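Local coordinates for putative OmpA family lipoprotein (Burkholderia cenocepacia, PDB 5LKW) that binds diaminopimelic acid, a component of peptidoglycan, through its OmpA-like domain and probably helps the Tol-Pal system maintain outer membrane integrity, at residues Pro33-His38 / Arg77-Leu82. Residues are numbered along the deposited sequence; the frame is centred on the assembly and turned at random.
Sequences PLMQQH and RRAMAL
M35 and M80 meet where the helical segments 33-38 and 77-82 cross at -64°, their axes 9.3 Å apart. Here M35 CA and M80 CA come within 6.0 Å of each other. M35 points at the partner helix, and its first torsion (chi1 -69°), with CG anti to the carbonyl carbon, sets M35 CG 3.8 Å from A79 CB. The bend at chi2 then carries the sulfur toward the same methyl and the M80 chain, M35 SD to M80 CG being 4.0 Å. A79 in turn directs its CB at helix 33-38 and meets both CG and SD of M35. M80 runs at about a right angle to M35; chi1 (-65°) and an extended chi2 put M80 SD 3.7 Å from H38 CB, and the turn at chi3 directs the CE methyl. The contact across the helices is thus apolar and rich in sulfur, with H38 giving its CB while the imidazole turns from the partner helix. That ring is tied to its own helix, H38 ND1 donating to L34 O over 3.3 Å from the opposite face of the carbonyl to the backbone N of H38, and by a weak hydrogen bond from NE2 to the carbonyl of L13 in the preceding loop. Beyond the pair, M80 rests on I52 and M90 of the sheet, and M35 touches L83. This is core packing of the OmpA-like alpha/beta sandwich, joining the C-terminal part of helix 62-82 to helix 32-44.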
ATOM      1  N   PRO A  33       5.127  -8.345  -9.815  1.00 29.25           N
ATOM      2  CA  PRO A  33       6.586  -8.135  -9.710  1.00 30.01           C
ATOM      3  C   PRO A  33       7.027  -7.109  -8.653  1.00 30.45           C
ATOM      4  O   PRO A  33       8.057  -7.306  -7.979  1.00 30.01           O
ATOM      5  CB  PRO A  33       6.991  -7.693 -11.133  1.00 29.96           C
ATOM      6  CG  PRO A  33       5.876  -8.161 -12.016  1.00 28.86           C
ATOM      7  CD  PRO A  33       4.627  -8.084 -11.177  1.00 29.46           C
ATOM      8  N   LEU A  34       6.239  -6.043  -8.477  1.00 30.42           N
ATOM      9  CA  LEU A  34       6.492  -5.095  -7.390  1.00 30.27           C
ATOM     10  C   LEU A  34       6.394  -5.738  -5.985  1.00 29.75           C
ATOM     11  O   LEU A  34       7.264  -5.505  -5.124  1.00 29.69           O
ATOM     12  CB  LEU A  34       5.580  -3.869  -7.537  1.00 30.95           C
ATOM     13  CG  LEU A  34       5.716  -2.712  -6.538  1.00 31.87           C
ATOM     14  CD1 LEU A  34       7.147  -2.115  -6.612  1.00 34.54           C
ATOM     15  CD2 LEU A  34       4.624  -1.660  -6.844  1.00 31.90           C
ATOM     16  N   MET A  35       5.375  -6.569  -5.770  1.00 30.09           N
ATOM     17  CA  MET A  35       5.220  -7.305  -4.504  1.00 29.76           C
ATOM     18  C   MET A  35       6.454  -8.233  -4.274  1.00 30.94           C
ATOM     19  O   MET A  35       6.945  -8.389  -3.140  1.00 29.62           O
ATOM     20  CB  MET A  35       3.935  -8.170  -4.512  1.00 29.47           C
ATOM     21  CG  MET A  35       2.516  -7.446  -4.479  1.00 30.02           C
ATOM     22  SD  MET A  35       2.307  -6.358  -3.071  1.00 30.06           S
ATOM     23  CE  MET A  35       3.212  -4.890  -3.639  1.00 26.54           C
ATOM     24  N   GLN A  36       6.924  -8.842  -5.364  1.00 31.40           N
ATOM     25  CA  GLN A  36       8.060  -9.759  -5.351  1.00 32.23           C
ATOM     26  C   GLN A  36       9.341  -9.030  -5.008  1.00 33.36           C
ATOM     27  O   GLN A  36      10.142  -9.502  -4.184  1.00 32.67           O
ATOM     28  CB  GLN A  36       8.146 -10.479  -6.701  1.00 32.80           C
ATOM     29  CG  GLN A  36       6.836 -11.220  -6.943  1.00 36.69           C
ATOM     30  CD  GLN A  36       6.849 -12.243  -8.047  1.00 43.70           C
ATOM     31  OE1 GLN A  36       6.581 -11.907  -9.217  1.00 48.41           O
ATOM     32  NE2 GLN A  36       7.078 -13.523  -7.680  1.00 44.18           N
ATOM     33  N   GLN A  37       9.523  -7.860  -5.620  1.00 33.36           N
ATOM     34  CA  GLN A  37      10.664  -7.052  -5.287  1.00 33.95           C
ATOM     35  C   GLN A  37      10.670  -6.680  -3.817  1.00 32.46           C
ATOM     36  O   GLN A  37      11.662  -6.943  -3.103  1.00 31.66           O
ATOM     37  CB  GLN A  37      10.755  -5.827  -6.187  1.00 34.04           C
ATOM     38  CG  GLN A  37      11.681  -6.049  -7.375  1.00 40.16           C
ATOM     39  CD  GLN A  37      11.059  -5.657  -8.707  1.00 48.19           C
ATOM     40  OE1 GLN A  37       9.884  -5.273  -8.783  1.00 51.01           O
ATOM     41  NE2 GLN A  37      11.851  -5.764  -9.779  1.00 49.31           N
ATOM     42  N   HIS A  38       9.580  -6.079  -3.355  1.00 30.41           N
ATOM     43  CA  HIS A  38       9.514  -5.734  -1.935  1.00 31.01           C
ATOM     44  C   HIS A  38       9.671  -6.920  -0.989  1.00 30.48           C
ATOM     45  O   HIS A  38      10.412  -6.803  -0.016  1.00 29.81           O
ATOM     46  CB  HIS A  38       8.323  -4.841  -1.603  1.00 29.71           C
ATOM     47  CG  HIS A  38       8.537  -3.418  -2.029  1.00 30.60           C
ATOM     48  ND1 HIS A  38       8.177  -2.952  -3.278  1.00 30.78           N
ATOM     49  CD2 HIS A  38       9.139  -2.381  -1.396  1.00 28.87           C
ATOM     50  CE1 HIS A  38       8.507  -1.676  -3.378  1.00 26.76           C
ATOM     51  NE2 HIS A  38       9.105  -1.310  -2.256  1.00 31.10           N
ATOM     52  N   ARG A  77      -0.389  -6.533   2.331  1.00 23.08           N
ATOM     53  CA  ARG A  77       0.262  -7.386   3.372  1.00 25.07           C
ATOM     54  C   ARG A  77       0.108  -8.857   3.006  1.00 24.11           C
ATOM     55  O   ARG A  77       1.088  -9.590   2.927  1.00 25.21           O
ATOM     56  CB  ARG A  77      -0.310  -7.079   4.779  1.00 24.52           C
ATOM     57  CG  ARG A  77       0.362  -7.910   5.947  1.00 26.16           C
ATOM     58  CD  ARG A  77      -0.471  -7.922   7.215  1.00 29.07           C
ATOM     59  NE  ARG A  77      -1.702  -8.652   6.917  1.00 31.08           N
ATOM     60  CZ  ARG A  77      -2.851  -8.568   7.580  1.00 30.87           C
ATOM     61  NH1 ARG A  77      -2.987  -7.780   8.646  1.00 31.40           N
ATOM     62  NH2 ARG A  77      -3.885  -9.286   7.146  1.00 31.23           N
ATOM     63  N   ARG A  78      -1.120  -9.259   2.686  1.00 24.52           N
ATOM     64  CA  ARG A  78      -1.419 -10.622   2.292  1.00 25.82           C
ATOM     65  C   ARG A  78      -0.614 -11.079   1.074  1.00 26.77           C
ATOM     66  O   ARG A  78      -0.042 -12.191   1.058  1.00 26.12           O
ATOM     67  CB  ARG A  78      -2.926 -10.749   2.030  1.00 25.77           C
ATOM     68  CG  ARG A  78      -3.310 -11.900   1.121  1.00 28.90           C
ATOM     69  CD  ARG A  78      -4.797 -12.247   1.254  1.00 29.15           C
ATOM     70  NE  ARG A  78      -5.605 -11.364   0.426  1.00 35.77           N
ATOM     71  CZ  ARG A  78      -6.367 -10.362   0.877  1.00 37.21           C
ATOM     72  NH1 ARG A  78      -6.458 -10.086   2.179  1.00 35.38           N
ATOM     73  NH2 ARG A  78      -7.046  -9.627   0.001  1.00 37.85           N
ATOM     74  N   ALA A  79      -0.564 -10.239   0.039  1.00 27.30           N
ATOM     75  CA  ALA A  79       0.260 -10.532  -1.145  1.00 27.94           C
ATOM     76  C   ALA A  79       1.718 -10.682  -0.796  1.00 27.81           C
ATOM     77  O   ALA A  79       2.422 -11.464  -1.426  1.00 27.72           O
ATOM     78  CB  ALA A  79       0.116  -9.425  -2.215  1.00 28.13           C
ATOM     79  N   MET A  80       2.211  -9.902   0.168  1.00 28.15           N
ATOM     80  CA  MET A  80       3.607 -10.111   0.583  1.00 28.86           C
ATOM     81  C   MET A  80       3.759 -11.294   1.549  1.00 28.39           C
ATOM     82  O   MET A  80       4.710 -12.033   1.441  1.00 29.61           O
ATOM     83  CB  MET A  80       4.277  -8.816   1.093  1.00 29.43           C
ATOM     84  CG  MET A  80       4.429  -7.750  -0.022  1.00 28.51           C
ATOM     85  SD  MET A  80       5.634  -6.452   0.352  1.00 28.11           S
ATOM     86  CE  MET A  80       4.914  -5.626   1.753  1.00 29.19           C
ATOM     87  N   ALA A  81       2.792 -11.487   2.437  1.00 28.18           N
ATOM     88  CA  ALA A  81       2.694 -12.692   3.297  1.00 29.45           C
ATOM     89  C   ALA A  81       2.851 -13.964   2.511  1.00 30.16           C
ATOM     90  O   ALA A  81       3.694 -14.809   2.827  1.00 30.80           O
ATOM     91  CB  ALA A  81       1.359 -12.729   4.039  1.00 28.80           C
ATOM     92  N   LEU A  82       2.042 -14.069   1.466  1.00 29.87           N
ATOM     93  CA  LEU A  82       2.078 -15.174   0.523  1.00 30.98           C
ATOM     94  C   LEU A  82       3.426 -15.390  -0.119  1.00 31.65           C
ATOM     95  O   LEU A  82       3.773 -16.533  -0.437  1.00 32.72           O
ATOM     96  CB  LEU A  82       1.029 -14.974  -0.576  1.00 30.08           C
ATOM     97  CG  LEU A  82      -0.261 -15.586  -0.073  1.00 31.59           C
ATOM     98  CD1 LEU A  82      -1.430 -15.216  -0.988  1.00 28.75           C
ATOM     99  CD2 LEU A  82      -0.070 -17.124   0.036  1.00 30.72           C
TER